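Local coordinates for protein 3-methyladenine dna-glycosylase (Archaeoglobus fulgidus, PDB 2JHN) that belongs to the helix-hairpin-helix (HhH-GPD) superfamily of base excision DNA repair proteins and also carries a TATA-box-binding-protein-like region, at residues 123-128 against 224-229; 248-253 against 279-284. The protein carries 1 engineered substitution. All coordinates share one frame; numbering follows the deposited sequence.

Contact 1: 123-128 against 224-229. Engineered in segment 224-229: I229 (natural residue Met).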
ATOM      1  N   ALA A 123      -8.084  -2.712   7.197  1.00 10.24           N
ATOM      2  CA  ALA A 123      -8.987  -1.598   7.451  1.00 11.28           C
ATOM      3  C   ALA A 123      -9.116  -0.736   6.190  1.00 12.11           C
ATOM      4  O   ALA A 123     -10.236  -0.424   5.733  1.00 12.26           O
ATOM      5  CB  ALA A 123      -8.494  -0.763   8.656  1.00 11.95           C
ATOM      6  N   LYS A 124      -7.988  -0.379   5.583  1.00 12.99           N
ATOM      7  CA  LYS A 124      -8.049   0.468   4.392  1.00 13.74           C
ATOM      8  C   LYS A 124      -8.720  -0.241   3.196  1.00 13.51           C
ATOM      9  O   LYS A 124      -9.473   0.392   2.431  1.00 13.17           O
ATOM     10  CB  LYS A 124      -6.654   1.052   4.039  1.00 13.64           C
ATOM     11  CG  LYS A 124      -6.127   2.047   5.082  1.00 14.58           C
ATOM     12  CD  LYS A 124      -4.780   2.654   4.699  1.00 16.39           C
ATOM     13  CE  LYS A 124      -4.904   4.168   4.527  1.00 20.73           C
ATOM     14  NZ  LYS A 124      -3.703   4.879   3.912  1.00 20.81           N
ATOM     15  N   ALA A 125      -8.500  -1.556   3.060  1.00 12.56           N
ATOM     16  CA  ALA A 125      -9.140  -2.307   1.975  1.00 13.05           C
ATOM     17  C   ALA A 125     -10.680  -2.294   2.122  1.00 13.95           C
ATOM     18  O   ALA A 125     -11.408  -2.168   1.139  1.00 14.33           O
ATOM     19  CB  ALA A 125      -8.586  -3.759   1.891  1.00 12.12           C
ATOM     20  N   ILE A 126     -11.141  -2.402   3.364  1.00 13.68           N
ATOM     21  CA  ILE A 126     -12.540  -2.343   3.687  1.00 15.27           C
ATOM     22  C   ILE A 126     -13.115  -0.950   3.395  1.00 15.84           C
ATOM     23  O   ILE A 126     -14.174  -0.826   2.755  1.00 16.42           O
ATOM     24  CB  ILE A 126     -12.774  -2.719   5.168  1.00 14.03           C
ATOM     25  CG1 ILE A 126     -12.511  -4.212   5.403  1.00 14.39           C
ATOM     26  CG2 ILE A 126     -14.242  -2.355   5.591  1.00 15.92           C
ATOM     27  CD1 ILE A 126     -12.413  -4.568   6.896  1.00 15.20           C
ATOM     28  N   ILE A 127     -12.408   0.084   3.863  1.00 16.27           N
ATOM     29  CA  ILE A 127     -12.791   1.484   3.574  1.00 17.10           C
ATOM     30  C   ILE A 127     -13.021   1.731   2.080  1.00 18.92           C
ATOM     31  O   ILE A 127     -14.015   2.365   1.683  1.00 19.21           O
ATOM     32  CB  ILE A 127     -11.780   2.487   4.182  1.00 17.19           C
ATOM     33  CG1 ILE A 127     -11.834   2.420   5.729  1.00 14.37           C
ATOM     34  CG2 ILE A 127     -12.004   3.937   3.639  1.00 16.97           C
ATOM     35  CD1 ILE A 127     -10.707   3.196   6.424  1.00 15.76           C
ATOM     36  N   GLN A 128     -12.131   1.200   1.254  1.00 19.67           N
ATOM     37  CA  GLN A 128     -12.216   1.344  -0.190  1.00 21.95           C
ATOM     38  C   GLN A 128     -13.406   0.659  -0.900  1.00 22.03           C
ATOM     39  O   GLN A 128     -13.679   0.961  -2.055  1.00 21.86           O
ATOM     40  CB  GLN A 128     -10.908   0.868  -0.800  1.00 22.36           C
ATOM     41  CG  GLN A 128     -10.547   1.538  -2.107  1.00 27.27           C
ATOM     42  CD  GLN A 128      -9.467   0.782  -2.804  1.00 30.11           C
ATOM     43  OE1 GLN A 128      -8.486   0.353  -2.178  1.00 33.12           O
ATOM     44  NE2 GLN A 128      -9.636   0.586  -4.112  1.00 33.27           N
ATOM     45  N   GLU A 224      -8.027 -10.613  -2.073  1.00  9.65           N
ATOM     46  CA  GLU A 224      -6.880 -10.594  -3.012  1.00 10.59           C
ATOM     47  C   GLU A 224      -6.124  -9.271  -2.989  1.00  9.59           C
ATOM     48  O   GLU A 224      -4.880  -9.273  -3.085  1.00 10.32           O
ATOM     49  CB  GLU A 224      -7.286 -10.984  -4.436  1.00  9.90           C
ATOM     50  CG  GLU A 224      -7.815 -12.431  -4.507  1.00 11.06           C
ATOM     51  CD  GLU A 224      -8.169 -12.878  -5.904  1.00 13.73           C
ATOM     52  OE1 GLU A 224      -8.339 -12.001  -6.800  1.00 14.37           O
ATOM     53  OE2 GLU A 224      -8.246 -14.129  -6.093  1.00 14.26           O
ATOM     54  N   LEU A 225      -6.843  -8.167  -2.863  1.00 10.48           N
ATOM     55  CA  LEU A 225      -6.187  -6.848  -2.703  1.00 10.82           C
ATOM     56  C   LEU A 225      -5.327  -6.832  -1.415  1.00 10.25           C
ATOM     57  O   LEU A 225      -4.152  -6.459  -1.445  1.00 10.21           O
ATOM     58  CB  LEU A 225      -7.233  -5.726  -2.683  1.00 10.93           C
ATOM     59  CG  LEU A 225      -6.776  -4.283  -2.805  1.00 12.11           C
ATOM     60  CD1 LEU A 225      -6.130  -4.110  -4.201  1.00 13.97           C
ATOM     61  CD2 LEU A 225      -8.034  -3.388  -2.652  1.00 13.18           C
ATOM     62  N   VAL A 226      -5.890  -7.297  -0.304  1.00  9.88           N
ATOM     63  CA  VAL A 226      -5.112  -7.381   0.968  1.00  9.23           C
ATOM     64  C   VAL A 226      -3.873  -8.238   0.782  1.00  9.22           C
ATOM     65  O   VAL A 226      -2.769  -7.827   1.149  1.00  7.92           O
ATOM     66  CB  VAL A 226      -5.970  -7.904   2.128  1.00  8.79           C
ATOM     67  CG1 VAL A 226      -5.083  -8.329   3.345  1.00  9.64           C
ATOM     68  CG2 VAL A 226      -7.007  -6.830   2.539  1.00  9.74           C
ATOM     69  N   LEU A 227      -4.055  -9.432   0.208  1.00  8.97           N
ATOM     70  CA  LEU A 227      -2.968 -10.361   0.010  1.00 10.50           C
ATOM     71  C   LEU A 227      -1.785  -9.709  -0.736  1.00 10.11           C
ATOM     72  O   LEU A 227      -0.639  -9.866  -0.343  1.00 10.65           O
ATOM     73  CB  LEU A 227      -3.453 -11.607  -0.746  1.00  9.05           C
ATOM     74  CG  LEU A 227      -4.070 -12.653   0.228  1.00 12.40           C
ATOM     75  CD1 LEU A 227      -4.975 -13.609  -0.509  1.00 14.33           C
ATOM     76  CD2 LEU A 227      -2.934 -13.427   0.887  1.00 15.74           C
ATOM     77  N   SER A 228      -2.093  -8.968  -1.776  1.00 10.25           N
ATOM     78  CA  SER A 228      -1.041  -8.358  -2.613  1.00 11.45           C
ATOM     79  C   SER A 228      -0.496  -7.057  -2.009  1.00 11.04           C
ATOM     80  O   SER A 228       0.730  -6.901  -1.857  1.00 12.54           O
ATOM     81  CB  SER A 228      -1.569  -8.119  -4.027  1.00 11.79           C
ATOM     82  OG  SER A 228      -2.797  -7.421  -4.031  1.00 14.62           O
ATOM     83  N   ILE A 229      -1.385  -6.137  -1.679  1.00 10.42           N
ATOM     84  CA  ILE A 229      -0.953  -4.786  -1.274  1.00 12.06           C
ATOM     85  C   ILE A 229      -0.575  -4.626   0.197  1.00 11.62           C
ATOM     86  O   ILE A 229       0.163  -3.682   0.530  1.00 13.45           O
ATOM     87  CB  ILE A 229      -1.914  -3.633  -1.767  1.00 12.24           C
ATOM     88  CG1 ILE A 229      -3.146  -3.480  -0.867  1.00 13.19           C
ATOM     89  CG2 ILE A 229      -2.286  -3.814  -3.266  1.00 14.02           C
ATOM     90  CD1 ILE A 229      -4.032  -2.205  -1.164  1.00 14.02           C
TER

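Contact 2: 248-253 against 279-284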
ATOM      1  N   SER A 248      -6.613  -4.218 -20.037  1.00 23.18           N
ATOM      2  CA  SER A 248      -7.350  -4.119 -21.302  1.00 24.86           C
ATOM      3  C   SER A 248      -6.728  -3.102 -22.251  1.00 25.92           C
ATOM      4  O   SER A 248      -6.604  -3.382 -23.453  1.00 26.89           O
ATOM      5  CB  SER A 248      -8.812  -3.767 -21.044  1.00 24.70           C
ATOM      6  OG  SER A 248      -9.451  -4.826 -20.351  1.00 25.56           O
ATOM      7  N   ARG A 249      -6.353  -1.940 -21.710  1.00 26.31           N
ATOM      8  CA  ARG A 249      -5.684  -0.867 -22.461  1.00 27.68           C
ATOM      9  C   ARG A 249      -4.313  -1.286 -22.997  1.00 28.21           C
ATOM     10  O   ARG A 249      -3.954  -0.960 -24.138  1.00 28.51           O
ATOM     11  CB  ARG A 249      -5.579   0.406 -21.610  1.00 27.62           C
ATOM     12  CG  ARG A 249      -5.310   1.661 -22.415  0.50 29.41           C
ATOM     13  CD  ARG A 249      -6.018   2.877 -21.839  0.50 30.97           C
ATOM     14  NE  ARG A 249      -5.919   4.010 -22.758  0.50 32.99           N
ATOM     15  CZ  ARG A 249      -4.896   4.860 -22.784  0.50 33.50           C
ATOM     16  NH1 ARG A 249      -3.891   4.715 -21.933  0.50 33.32           N
ATOM     17  NH2 ARG A 249      -4.878   5.859 -23.654  0.50 33.80           N
ATOM     18  N   LEU A 250      -3.565  -2.040 -22.193  1.00 28.13           N
ATOM     19  CA  LEU A 250      -2.260  -2.538 -22.586  1.00 28.64           C
ATOM     20  C   LEU A 250      -2.282  -3.619 -23.653  1.00 29.39           C
ATOM     21  O   LEU A 250      -1.476  -3.580 -24.586  1.00 30.05           O
ATOM     22  CB  LEU A 250      -1.504  -3.077 -21.366  1.00 28.67           C
ATOM     23  CG  LEU A 250      -0.718  -2.075 -20.539  1.00 28.58           C
ATOM     24  CD1 LEU A 250      -0.154  -2.801 -19.333  1.00 28.41           C
ATOM     25  CD2 LEU A 250       0.406  -1.438 -21.362  1.00 29.53           C
ATOM     26  N   TYR A 251      -3.186  -4.588 -23.509  1.00 28.82           N
ATOM     27  CA  TYR A 251      -3.115  -5.818 -24.282  1.00 29.29           C
ATOM     28  C   TYR A 251      -4.277  -6.056 -25.235  1.00 30.13           C
ATOM     29  O   TYR A 251      -4.216  -6.966 -26.077  1.00 31.25           O
ATOM     30  CB  TYR A 251      -2.999  -7.023 -23.337  1.00 27.36           C
ATOM     31  CG  TYR A 251      -1.644  -7.173 -22.669  1.00 25.94           C
ATOM     32  CD1 TYR A 251      -0.549  -7.716 -23.357  1.00 25.46           C
ATOM     33  CD2 TYR A 251      -1.464  -6.796 -21.340  1.00 23.57           C
ATOM     34  CE1 TYR A 251       0.700  -7.864 -22.738  1.00 23.84           C
ATOM     35  CE2 TYR A 251      -0.225  -6.940 -20.708  1.00 23.04           C
ATOM     36  CZ  TYR A 251       0.856  -7.467 -21.402  1.00 23.05           C
ATOM     37  OH  TYR A 251       2.080  -7.616 -20.787  1.00 21.89           O
ATOM     38  N   PHE A 252      -5.356  -5.305 -25.057  1.00 30.89           N
ATOM     39  CA  PHE A 252      -6.600  -5.574 -25.776  1.00 32.15           C
ATOM     40  C   PHE A 252      -7.114  -4.307 -26.438  1.00 32.74           C
ATOM     41  O   PHE A 252      -8.311  -4.175 -26.698  1.00 33.07           O
ATOM     42  CB  PHE A 252      -7.667  -6.183 -24.843  1.00 31.73           C
ATOM     43  CG  PHE A 252      -7.318  -7.562 -24.335  1.00 32.36           C
ATOM     44  CD1 PHE A 252      -7.751  -8.698 -25.012  1.00 33.17           C
ATOM     45  CD2 PHE A 252      -6.545  -7.724 -23.176  1.00 31.55           C
ATOM     46  CE1 PHE A 252      -7.430  -9.973 -24.553  1.00 32.75           C
ATOM     47  CE2 PHE A 252      -6.219  -8.993 -22.703  1.00 32.05           C
ATOM     48  CZ  PHE A 252      -6.661 -10.126 -23.392  1.00 33.12           C
ATOM     49  N   ASN A 253      -6.195  -3.376 -26.684  1.00 33.81           N
ATOM     50  CA  ASN A 253      -6.490  -2.085 -27.320  1.00 35.11           C
ATOM     51  C   ASN A 253      -7.716  -1.352 -26.751  1.00 35.62           C
ATOM     52  O   ASN A 253      -8.516  -0.773 -27.499  1.00 36.58           O
ATOM     53  CB  ASN A 253      -6.611  -2.262 -28.845  0.50 35.07           C
ATOM     54  CG  ASN A 253      -6.243  -1.003 -29.610  0.50 35.53           C
ATOM     55  OD1 ASN A 253      -5.127  -0.495 -29.494  0.50 35.17           O
ATOM     56  ND2 ASN A 253      -7.181  -0.499 -30.404  0.50 35.73           N
ATOM     57  N   PHE A 279       1.515  -2.785  -9.204  1.00  8.78           N
ATOM     58  CA  PHE A 279       1.749  -1.375  -8.833  1.00  9.19           C
ATOM     59  C   PHE A 279       1.955  -0.467 -10.079  1.00 10.35           C
ATOM     60  O   PHE A 279       1.473   0.677 -10.103  1.00 10.33           O
ATOM     61  CB  PHE A 279       2.925  -1.244  -7.862  1.00  9.33           C
ATOM     62  CG  PHE A 279       2.573  -1.565  -6.413  1.00 11.13           C
ATOM     63  CD1 PHE A 279       1.908  -2.740  -6.068  1.00 10.28           C
ATOM     64  CD2 PHE A 279       2.939  -0.673  -5.382  1.00 12.93           C
ATOM     65  CE1 PHE A 279       1.605  -3.044  -4.710  1.00 11.73           C
ATOM     66  CE2 PHE A 279       2.650  -0.970  -4.030  1.00 13.18           C
ATOM     67  CZ  PHE A 279       1.974  -2.154  -3.697  1.00  9.34           C
ATOM     68  N   TYR A 280       2.664  -0.992 -11.083  1.00 10.65           N
ATOM     69  CA  TYR A 280       2.782  -0.307 -12.402  1.00 11.25           C
ATOM     70  C   TYR A 280       1.411  -0.133 -13.074  1.00 12.31           C
ATOM     71  O   TYR A 280       1.167   0.903 -13.685  1.00 12.24           O
ATOM     72  CB  TYR A 280       3.753  -1.054 -13.341  1.00 11.53           C
ATOM     73  CG  TYR A 280       5.224  -0.870 -12.949  1.00 10.66           C
ATOM     74  CD1 TYR A 280       5.785  -1.641 -11.935  1.00 10.08           C
ATOM     75  CD2 TYR A 280       6.039   0.090 -13.595  1.00  8.20           C
ATOM     76  CE1 TYR A 280       7.133  -1.472 -11.531  1.00 11.37           C
ATOM     77  CE2 TYR A 280       7.407   0.247 -13.230  1.00  7.92           C
ATOM     78  CZ  TYR A 280       7.936  -0.532 -12.191  1.00  9.78           C
ATOM     79  OH  TYR A 280       9.234  -0.380 -11.800  1.00 11.91           O
ATOM     80  N   LEU A 281       0.527  -1.132 -12.951  1.00 12.21           N
ATOM     81  CA  LEU A 281      -0.839  -1.049 -13.506  1.00 13.02           C
ATOM     82  C   LEU A 281      -1.675   0.016 -12.758  1.00 13.27           C
ATOM     83  O   LEU A 281      -2.444   0.746 -13.385  1.00 13.34           O
ATOM     84  CB  LEU A 281      -1.542  -2.414 -13.490  1.00 13.15           C
ATOM     85  CG  LEU A 281      -0.931  -3.510 -14.368  1.00 15.36           C
ATOM     86  CD1 LEU A 281      -1.639  -4.840 -14.146  1.00 14.78           C
ATOM     87  CD2 LEU A 281      -0.956  -3.140 -15.880  1.00 15.98           C
ATOM     88  N   PHE A 282      -1.510   0.125 -11.438  1.00 13.07           N
ATOM     89  CA  PHE A 282      -2.190   1.199 -10.691  1.00 13.08           C
ATOM     90  C   PHE A 282      -1.722   2.572 -11.202  1.00 13.37           C
ATOM     91  O   PHE A 282      -2.535   3.470 -11.416  1.00 13.82           O
ATOM     92  CB  PHE A 282      -1.911   1.140  -9.182  1.00 13.38           C
ATOM     93  CG  PHE A 282      -2.578  -0.020  -8.454  1.00 13.05           C
ATOM     94  CD1 PHE A 282      -3.841  -0.507  -8.831  1.00 15.40           C
ATOM     95  CD2 PHE A 282      -1.934  -0.590  -7.366  1.00 15.95           C
ATOM     96  CE1 PHE A 282      -4.442  -1.597  -8.100  1.00 16.76           C
ATOM     97  CE2 PHE A 282      -2.509  -1.644  -6.636  1.00 16.80           C
ATOM     98  CZ  PHE A 282      -3.767  -2.147  -7.022  1.00 13.98           C
ATOM     99  N   LEU A 283      -0.414   2.743 -11.368  1.00 13.74           N
ATOM    100  CA  LEU A 283       0.105   4.021 -11.873  1.00 14.40           C
ATOM    101  C   LEU A 283      -0.463   4.328 -13.272  1.00 15.17           C
ATOM    102  O   LEU A 283      -0.845   5.449 -13.553  1.00 15.37           O
ATOM    103  CB  LEU A 283       1.630   4.002 -11.930  1.00 14.67           C
ATOM    104  CG  LEU A 283       2.376   3.984 -10.598  1.00 14.18           C
ATOM    105  CD1 LEU A 283       3.829   3.610 -10.831  1.00 14.79           C
ATOM    106  CD2 LEU A 283       2.225   5.337  -9.921  1.00 14.30           C
ATOM    107  N   TYR A 284      -0.478   3.312 -14.131  1.00 15.74           N
ATOM    108  CA  TYR A 284      -0.961   3.397 -15.520  1.00 17.26           C
ATOM    109  C   TYR A 284      -2.428   3.789 -15.548  1.00 17.87           C
ATOM    110  O   TYR A 284      -2.838   4.698 -16.285  1.00 18.29           O
ATOM    111  CB  TYR A 284      -0.761   2.041 -16.202  1.00 17.65           C
ATOM    112  CG  TYR A 284      -0.938   2.067 -17.693  1.00 19.90           C
ATOM    113  CD1 TYR A 284       0.002   2.685 -18.508  1.00 21.94           C
ATOM    114  CD2 TYR A 284      -2.029   1.468 -18.288  1.00 21.36           C
ATOM    115  CE1 TYR A 284      -0.151   2.703 -19.875  1.00 23.87           C
ATOM    116  CE2 TYR A 284      -2.191   1.475 -19.664  1.00 22.90           C
ATOM    117  CZ  TYR A 284      -1.245   2.097 -20.447  1.00 22.76           C
ATOM    118  OH  TYR A 284      -1.401   2.129 -21.809  1.00 25.12           O
TER

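Contact 1: 123-128 against 224-229
A125 and V226 make the apolar centre of this helix-to-helix contact: A125 CB meets V226 CG2 at 3.5 Å. The small alanine lets the backbones come close, with 6.6 Å between A125 CA and V226 CA. V226 places CG1 anti to its backbone N (chi1 166°), which turns CG2 to the side of that nitrogen and onto the A125 methyl.

The second touch pairs a polar group with an aliphatic one. Q128 runs out nearly straight from the backbone, and its OE1 lies 3.8 Å from L225 CD2, one methyl of the leucine. The two side chains meet at about a right angle, and the touch is van der Waals in kind.

Polar bonds stay within the helices or lead elsewhere. I229 N bonds to L225 O at 2.8 Å; I229 itself is an engineered residue, Met in the natural sequence. S228 OG lies near the carbonyl oxygens of both E224 and L225. E224 forms salt bridges with R220 and R263, and K124 NZ bonds to the carbonyl oxygen of T26, a sodium ligand.

I126 and I127 pack on helix 182-192, and I127 also on helix 133-147, so helix 118-127 is wedged among several others. Helix 220-229 follows the hairpin that starts at the end of helix 205-213, where T213, F215 and I218 hold a sodium ion; with helix 205-213, on whose L212 V226 also packs, it forms the helix-hairpin-helix motif of this superfamily, and the contact seats its second helix against helix 118-127.

Contact 2: 248-253 against 279-284
The hydroxyl of Y284 lies among side-chain atoms of R249 and L250. R249 NH1 is 3.6 Å from Y284 OH, a close approach rather than a hydrogen bond, while R249 CG and L250 CD2 are each 4.0 Å from the same oxygen. The guanidinium and ring planes are 38° apart. R249 bends at chi2 (144°), its side chain crossing that of Y284 at about a right angle.

The rest is apolar. Y284 has its ring carbon CG anti to the backbone N (chi1 -168°), which sends the ring across to helix 241-251, where CE2 is 3.9 Å from L250 CG. L250 also reaches the preceding turn of helix 274-287: its CD1 meets L281 CD2 at 3.6 Å. L250 thus packs on two residues three positions apart, on the same side of that helix.

L101 of helix 96-104 touches both L250 and Y284 and extends the packing to a third helix. L281 and Y284 also rest on A246, one turn back along helix 241-251. R249 is exposed and marks the solvent edge, where it also touches F288. Helix 241-251 ends here: F252, whose N bonds to S248 O at 2.8 Å, is the first residue to leave helical geometry. This is leucine-tyrosine packing between two late helices of the mainly helical part of an HhH-GPD protein.

How the contacts relate
Both contacts join pairs of helices chiefly by van der Waals packing, but at different depths. Contact 1 is centred about 8 Å from the centre of the chain; contact 2, about 18 Å out, is mostly buried yet reaches solvent through an arginine. The first rests on an alanine and a valine at close backbone spacing, the second on longer side chains, with 9.3 Å between L250 CA and L281 CA. They share no helix, although helices 220-229 and 241-251 are consecutive. F282 of helix 274-287 joins them: its CE2 lies 4.0 Å from CG2 of the engineered I229, and its ring also packs on L225.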